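Local atomic coordinates of FAD-binding oxidoreductase (Gulosibacter chungangensis, PDB entry 7PBG), a protein that oxidises 4-ethylphenol with a covalently attached FAD cofactor, as a 4-alkylphenol oxidase that can dehydrogenate its substrate to the vinylphenol. Residues A[135-138]-A[139-142]; A[172-175]-A[176-179]; A[367-370]-A[371-375]. All coordinates share one frame; numbering follows the deposited sequence.

Interaction 1: residues A[135-138]-A[139-142]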
loop_
_atom_site.group_PDB
_atom_site.type_symbol
_atom_site.label_atom_id
_atom_site.label_comp_id
_atom_site.label_asym_id
_atom_site.label_seq_id
_atom_site.Cartn_x
_atom_site.Cartn_y
_atom_site.Cartn_z
ATOM N N LEU A 135 13.183 5.560 18.872
ATOM C CA LEU A 135 13.045 4.216 18.315
ATOM C C LEU A 135 14.438 3.729 17.950
ATOM O O LEU A 135 14.713 2.583 18.248
ATOM C CB LEU A 135 12.120 4.236 17.096
ATOM C CG LEU A 135 11.886 2.860 16.486
ATOM C CD1 LEU A 135 11.216 1.922 17.464
ATOM C CD2 LEU A 135 11.064 2.972 15.187
ATOM N N TYR A 136 15.305 4.615 17.456
ATOM C CA TYR A 136 16.683 4.239 17.101
ATOM C C TYR A 136 17.369 3.725 18.359
ATOM O O TYR A 136 17.999 2.628 18.324
ATOM C CB TYR A 136 17.413 5.416 16.497
ATOM C CG TYR A 136 18.881 5.168 16.374
ATOM C CD1 TYR A 136 19.330 4.291 15.418
ATOM C CD2 TYR A 136 19.769 5.741 17.260
ATOM C CE1 TYR A 136 20.678 4.054 15.274
ATOM C CE2 TYR A 136 21.119 5.468 17.163
ATOM C CZ TYR A 136 21.564 4.604 16.184
ATOM O OH TYR A 136 22.906 4.331 16.068
ATOM N N GLU A 137 17.257 4.483 19.425
ATOM C CA GLU A 137 17.933 4.102 20.697
ATOM C C GLU A 137 17.346 2.774 21.198
ATOM O O GLU A 137 18.125 1.904 21.601
ATOM C CB GLU A 137 17.791 5.226 21.718
ATOM C CG GLU A 137 18.719 6.395 21.383
ATOM C CD GLU A 137 18.613 7.633 22.243
ATOM O OE1 GLU A 137 17.753 7.647 23.129
ATOM O OE2 GLU A 137 19.348 8.587 21.958
ATOM N N ALA A 138 16.023 2.605 21.159
ATOM C CA ALA A 138 15.359 1.376 21.662
ATOM C C ALA A 138 15.816 0.167 20.854
ATOM O O ALA A 138 16.107 -0.853 21.470
ATOM C CB ALA A 138 13.873 1.509 21.674
ATOM N N VAL A 139 15.960 0.306 19.529
ATOM C CA VAL A 139 16.419 -0.800 18.667
ATOM C C VAL A 139 17.890 -1.055 18.999
ATOM O O VAL A 139 18.251 -2.217 19.170
ATOM C CB VAL A 139 16.151 -0.503 17.178
ATOM C CG1 VAL A 139 16.802 -1.524 16.280
ATOM C CG2 VAL A 139 14.659 -0.400 16.913
ATOM N N ARG A 140 18.705 -0.019 19.093
ATOM C CA ARG A 140 20.150 -0.177 19.363
ATOM C C ARG A 140 20.312 -0.928 20.683
ATOM O O ARG A 140 21.073 -1.943 20.731
ATOM C CB ARG A 140 20.865 1.166 19.443
ATOM C CG ARG A 140 22.338 1.034 19.802
ATOM C CD ARG A 140 22.877 2.414 20.113
ATOM N NE ARG A 140 22.223 2.987 21.292
ATOM C CZ ARG A 140 22.203 4.278 21.614
ATOM N NH1 ARG A 140 22.780 5.174 20.831
ATOM N NH2 ARG A 140 21.565 4.661 22.707
ATOM N N ASP A 141 19.604 -0.493 21.708
ATOM C CA ASP A 141 19.796 -1.071 23.067
ATOM C C ASP A 141 19.200 -2.492 23.168
ATOM O O ASP A 141 19.605 -3.197 24.099
ATOM C CB ASP A 141 19.309 -0.100 24.132
ATOM C CG ASP A 141 20.084 1.204 24.125
ATOM O OD1 ASP A 141 21.223 1.262 23.561
ATOM O OD2 ASP A 141 19.524 2.168 24.583
ATOM N N SER A 142 18.257 -2.883 22.278
ATOM C CA SER A 142 17.618 -4.234 22.219
ATOM C C SER A 142 18.591 -5.279 21.665
ATOM O O SER A 142 18.354 -6.488 21.926
ATOM C CB SER A 142 16.351 -4.224 21.402
ATOM O OG SER A 142 16.634 -4.271 19.999
#
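Arg140 runs alongside Glu137, three residues earlier in the helix, its guanidinium NH2 3.6 Å from Glu137 CG. The arginine leaves the backbone with CG anti to N (chi1 177°) and then bends at chi3 (64°), which brings its flat end beside the glutamate with carboxylate and guanidinium planes 19° apart. The opposite charges stay at a distance, for Glu137 OE2 lies 4.6 Å from Arg140 NH2, too far off the guanidinium plane for any of its N-H groups to be aimed at it. The direct salt bridge goes instead to the next residue: Arg140 NE meets Asp141 OD1 at 3.0 Å, close to the guanidinium plane but from above the carboxylate plane. Tyr136 meets the arginine obliquely, its CE2 4.0 Å from Arg140 NH1. Beneath these polar groups, i to i+4 backbone bonds set the spacing, among them Arg140 N to Tyr136 O at 2.8 Å. On the inner face of the helix Leu135 CD1 packs against Val139 CG2 at 4.2 Å. That face settles helix 132-142 on the sheet, with Leu135 against strands 114-118 and 123-126 and Ala138 against Ile117 of strand 114-118.

Interaction 2: residues A[172-175]-A[176-179]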
loop_
_atom_site.group_PDB
_atom_site.type_symbol
_atom_site.label_atom_id
_atom_site.label_comp_id
_atom_site.label_asym_id
_atom_site.label_seq_id
_atom_site.Cartn_x
_atom_site.Cartn_y
_atom_site.Cartn_z
ATOM N N TYR A 172 13.533 1.542 2.801
ATOM C CA TYR A 172 12.214 1.640 3.512
ATOM C C TYR A 172 11.729 3.094 3.592
ATOM O O TYR A 172 10.943 3.396 4.514
ATOM C CB TYR A 172 12.287 0.978 4.901
ATOM C CG TYR A 172 12.098 -0.516 4.901
ATOM C CD1 TYR A 172 12.734 -1.340 3.973
ATOM C CD2 TYR A 172 11.266 -1.122 5.813
ATOM C CE1 TYR A 172 12.549 -2.713 3.988
ATOM C CE2 TYR A 172 11.057 -2.493 5.827
ATOM C CZ TYR A 172 11.737 -3.294 4.937
ATOM O OH TYR A 172 11.510 -4.637 4.996
ATOM N N ALA A 173 12.046 3.948 2.614
ATOM C CA ALA A 173 11.742 5.403 2.653
ATOM C C ALA A 173 10.235 5.649 2.722
ATOM O O ALA A 173 9.828 6.722 3.208
ATOM C CB ALA A 173 12.375 6.087 1.460
ATOM N N ASP A 174 9.424 4.802 2.094
ATOM C CA ASP A 174 7.955 5.035 2.013
ATOM C C ASP A 174 7.311 4.508 3.298
ATOM O O ASP A 174 6.948 3.334 3.392
ATOM C CB ASP A 174 7.341 4.352 0.785
ATOM C CG ASP A 174 5.892 4.728 0.529
ATOM O OD1 ASP A 174 5.275 5.304 1.409
ATOM O OD2 ASP A 174 5.401 4.519 -0.595
ATOM N N HIS A 175 7.177 5.384 4.266
ATOM C CA HIS A 175 6.706 5.055 5.619
ATOM C C HIS A 175 5.332 4.413 5.533
ATOM O O HIS A 175 5.085 3.457 6.252
ATOM C CB HIS A 175 6.769 6.314 6.479
ATOM C CG HIS A 175 8.167 6.806 6.654
ATOM N ND1 HIS A 175 8.452 8.034 7.197
ATOM C CD2 HIS A 175 9.367 6.250 6.320
ATOM C CE1 HIS A 175 9.753 8.173 7.259
ATOM N NE2 HIS A 175 10.350 7.093 6.722
ATOM N N SER A 176 4.513 4.848 4.603
ATOM C CA SER A 176 3.143 4.304 4.449
ATOM C C SER A 176 3.192 2.842 4.021
ATOM O O SER A 176 2.263 2.111 4.339
ATOM C CB SER A 176 2.311 5.081 3.473
ATOM O OG SER A 176 2.735 4.830 2.159
ATOM N N MET A 177 4.202 2.430 3.279
ATOM C CA MET A 177 4.360 1.028 2.810
ATOM C C MET A 177 4.695 0.103 3.980
ATOM O O MET A 177 4.190 -1.032 4.029
ATOM C CB MET A 177 5.496 0.971 1.782
ATOM C CG MET A 177 5.809 -0.388 1.206
ATOM S SD MET A 177 6.945 -0.145 -0.234
ATOM C CE MET A 177 6.300 1.341 -0.985
ATOM N N TRP A 178 5.446 0.587 4.949
ATOM C CA TRP A 178 5.952 -0.262 6.051
ATOM C C TRP A 178 5.109 -0.177 7.313
ATOM O O TRP A 178 5.284 -1.046 8.168
ATOM C CB TRP A 178 7.434 0.026 6.256
ATOM C CG TRP A 178 8.124 -0.167 4.952
ATOM C CD1 TRP A 178 8.628 0.799 4.127
ATOM C CD2 TRP A 178 8.242 -1.410 4.241
ATOM N NE1 TRP A 178 9.110 0.228 2.989
ATOM C CE2 TRP A 178 8.902 -1.119 3.028
ATOM C CE3 TRP A 178 7.891 -2.737 4.527
ATOM C CZ2 TRP A 178 9.211 -2.099 2.091
ATOM C CZ3 TRP A 178 8.178 -3.707 3.586
ATOM C CH2 TRP A 178 8.821 -3.386 2.388
ATOM N N ARG A 179 4.207 0.808 7.377
ATOM C CA ARG A 179 3.084 0.861 8.336
ATOM C C ARG A 179 2.320 -0.457 8.254
ATOM O O ARG A 179 1.867 -0.825 7.156
ATOM C CB ARG A 179 2.184 2.027 7.965
ATOM C CG ARG A 179 0.909 2.168 8.798
ATOM C CD ARG A 179 -0.044 3.078 8.092
ATOM N NE ARG A 179 -0.609 2.396 6.929
ATOM C CZ ARG A 179 -0.941 2.951 5.774
ATOM N NH1 ARG A 179 -0.810 4.245 5.603
ATOM N NH2 ARG A 179 -1.397 2.209 4.789
HETATM O O HOH W 1 9.988 2.069 0.773
HETATM O O HOH W 2 4.777 7.476 3.332
#
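Tyr172 and Trp178 stack face to face, the phenol ring and the six-membered ring of the indole having centroids 3.8 Å apart and planes at 13°. The overlap extends to the pyrrole side, where Tyr172 CB makes a CH-pi contact over the five-membered ring. With CG anti to the carbonyl carbon and beside the backbone N (chi1 -55°), the indole of Trp178 turns back along the chain onto Tyr172, while Met177 CG lies over its opposite face. At the indole edge, NE1 donates to a water at 3.0 Å, and this water also accepts from Asp174 N, so the ring is tied to the start of the helix.

Asp174 is the N-cap of helix 175-178. Its OD1 takes a 2.7 Å hydrogen bond from Ser176 OG, met from above the carboxylate plane, and a weak capping bond from Ser176 N. A second water bridges the same pair, donating to Asp174 OD1 and accepting from Ser176 N. Asp174 O receives Met177 N at 2.9 Å, and His175 O receives Arg179 N as the chain leaves the turn.

Further out, Tyr172 OH is hydrogen-bonded to Arg436 of the second subunit, whose Met269 packs on Trp178. His175 is held between Asp149 and Asn161, the latter an FAD-binding residue. The contact thus joins a dispersive aromatic stack to a polar cap: the carboxylate probably offsets the positive end of the helix dipole, while the stack lies against the subunit interface.

Interaction 3: residues A[367-370]-A[371-375]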
loop_
_atom_site.group_PDB
_atom_site.type_symbol
_atom_site.label_atom_id
_atom_site.label_comp_id
_atom_site.label_asym_id
_atom_site.label_seq_id
_atom_site.Cartn_x
_atom_site.Cartn_y
_atom_site.Cartn_z
ATOM N N LEU A 367 28.421 17.180 5.319
ATOM C CA LEU A 367 27.163 17.027 4.542
ATOM C C LEU A 367 26.969 15.586 4.126
ATOM O O LEU A 367 25.879 15.012 4.344
ATOM C CB LEU A 367 27.221 17.952 3.346
ATOM C CG LEU A 367 27.035 19.429 3.669
ATOM C CD1 LEU A 367 27.458 20.272 2.476
ATOM C CD2 LEU A 367 25.595 19.730 4.076
ATOM N N LEU A 368 28.029 14.934 3.651
ATOM C CA LEU A 368 27.877 13.530 3.254
ATOM C C LEU A 368 27.595 12.704 4.498
ATOM O O LEU A 368 26.841 11.725 4.450
ATOM C CB LEU A 368 29.148 13.075 2.511
ATOM C CG LEU A 368 29.222 11.592 2.194
ATOM C CD1 LEU A 368 28.048 11.119 1.349
ATOM C CD2 LEU A 368 30.515 11.305 1.478
ATOM N N ASN A 369 28.309 12.979 5.596
ATOM C CA ASN A 369 28.130 12.199 6.819
ATOM C C ASN A 369 26.676 12.281 7.316
ATOM O O ASN A 369 26.164 11.268 7.719
ATOM C CB ASN A 369 29.114 12.631 7.899
ATOM C CG ASN A 369 28.980 11.766 9.141
ATOM O OD1 ASN A 369 29.284 10.571 9.107
ATOM N ND2 ASN A 369 28.386 12.316 10.188
ATOM N N ALA A 370 26.047 13.450 7.246
ATOM C CA ALA A 370 24.666 13.648 7.689
ATOM C C ALA A 370 23.735 12.753 6.852
ATOM O O ALA A 370 22.808 12.102 7.420
ATOM C CB ALA A 370 24.326 15.108 7.576
ATOM N N ARG A 371 23.966 12.673 5.544
ATOM C CA ARG A 371 23.113 11.831 4.684
ATOM C C ARG A 371 23.412 10.362 4.917
ATOM O O ARG A 371 22.468 9.539 4.895
ATOM C CB ARG A 371 23.280 12.201 3.210
ATOM C CG ARG A 371 22.990 13.662 2.901
ATOM C CD ARG A 371 21.738 14.212 3.519
ATOM N NE ARG A 371 20.506 13.502 3.198
ATOM C CZ ARG A 371 19.286 13.955 3.482
ATOM N NH1 ARG A 371 18.213 13.297 3.076
ATOM N NH2 ARG A 371 19.161 15.110 4.118
ATOM N N HIS A 372 24.691 10.015 5.042
ATOM C CA HIS A 372 25.089 8.634 5.329
ATOM C C HIS A 372 24.354 8.165 6.585
ATOM O O HIS A 372 23.906 7.023 6.628
ATOM C CB HIS A 372 26.593 8.573 5.470
ATOM C CG HIS A 372 27.072 7.215 5.850
ATOM N ND1 HIS A 372 26.934 6.155 5.017
ATOM C CD2 HIS A 372 27.700 6.773 6.964
ATOM C CE1 HIS A 372 27.480 5.099 5.583
ATOM N NE2 HIS A 372 27.959 5.449 6.791
ATOM N N GLU A 373 24.275 9.011 7.602
ATOM C CA GLU A 373 23.559 8.675 8.840
ATOM C C GLU A 373 22.088 8.378 8.511
ATOM O O GLU A 373 21.596 7.249 8.843
ATOM C CB GLU A 373 23.735 9.781 9.860
ATOM C CG GLU A 373 25.028 9.666 10.624
ATOM C CD GLU A 373 25.214 10.738 11.671
ATOM O OE1 GLU A 373 24.397 11.700 11.702
ATOM O OE2 GLU A 373 26.239 10.666 12.397
ATOM N N LEU A 374 21.410 9.319 7.851
ATOM C CA LEU A 374 19.960 9.113 7.594
ATOM C C LEU A 374 19.783 7.829 6.785
ATOM O O LEU A 374 18.820 7.091 7.047
ATOM C CB LEU A 374 19.354 10.297 6.840
ATOM C CG LEU A 374 19.368 11.612 7.601
ATOM C CD1 LEU A 374 18.738 12.689 6.784
ATOM C CD2 LEU A 374 18.682 11.530 8.961
ATOM N N ASN A 375 20.638 7.617 5.793
ATOM C CA ASN A 375 20.480 6.509 4.812
ATOM C C ASN A 375 20.818 5.168 5.458
ATOM O O ASN A 375 20.498 4.132 4.853
ATOM C CB ASN A 375 21.305 6.671 3.534
ATOM C CG ASN A 375 20.924 7.921 2.802
ATOM O OD1 ASN A 375 19.975 8.620 3.216
ATOM N ND2 ASN A 375 21.635 8.174 1.717
#
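Arg371 opens residues 371-375, its N bonded to Leu367 O at 3.3 Å and its CG resting 3.5 Å from that same oxygen. Bends at chi2 and chi3 curl the side chain down the helix, where Leu374 CD1 sits 3.5 Å above the plane of the Arg371 guanidinium, over its centre. The charged end forms a salt bridge with Glu152 and a cation-pi contact with Tyr169, both FAD-binding residues.

His372 N follows with a straight 2.8 Å bond to Leu368 O. Its CB lies 3.3 Å from Leu368 O, and its ND1 is hydrogen-bonded to Ser244.

At Glu373 the backbone N reaches Asn369 O at 2.9 Å, and the side chains meet one turn apart. With CG anti to the carbonyl carbon (chi1 -83°) and the chain extended beyond, the carboxylate is carried back toward the preceding turn, OE2 3.5 Å from Asn369 ND2. The bond is long and bent, hence weak; the amide and carboxylate planes stand 65° apart. OE1 has another partner in Asn380, whose ND2 also bonds to Ala370 O. With an alanine here, Asn369 ND2 would probably lose its carboxylate partner and Asn380 its carboxylate acceptor, leaving both amides more able to turn.

Leu374 N donates to Ala370 O at 3.1 Å, so that carbonyl is shared between the helix ladder and Asn380. Chemically, the helix divides its charges: the glutamate serves amides, whereas the arginine, with leucine over one guanidinium face, ties the helix to Glu152 and Tyr169 of the FAD site through its salt bridge and cation-pi contact.

The three contacts are local ones, following in series along the chain, and none touches another: centres lie 19 to 20 Å apart, with nearest atoms about 9 Å apart between interactions 1 and 2, about 7 Å between 1 and 3 and about 8 Å between 2 and 3. Interactions 1 and 2 belong to the FAD-binding domain, interaction 3 to the C-terminal domain of FAD-linked oxidases. The side chain of His175 in interaction 2 comes to about 5 Å from FAD and that of Arg371 in interaction 3 to about 6 Å, whereas Leu135, in interaction 1, remains about 12 Å away. Segments from two domains thus approach the flavin cofactor.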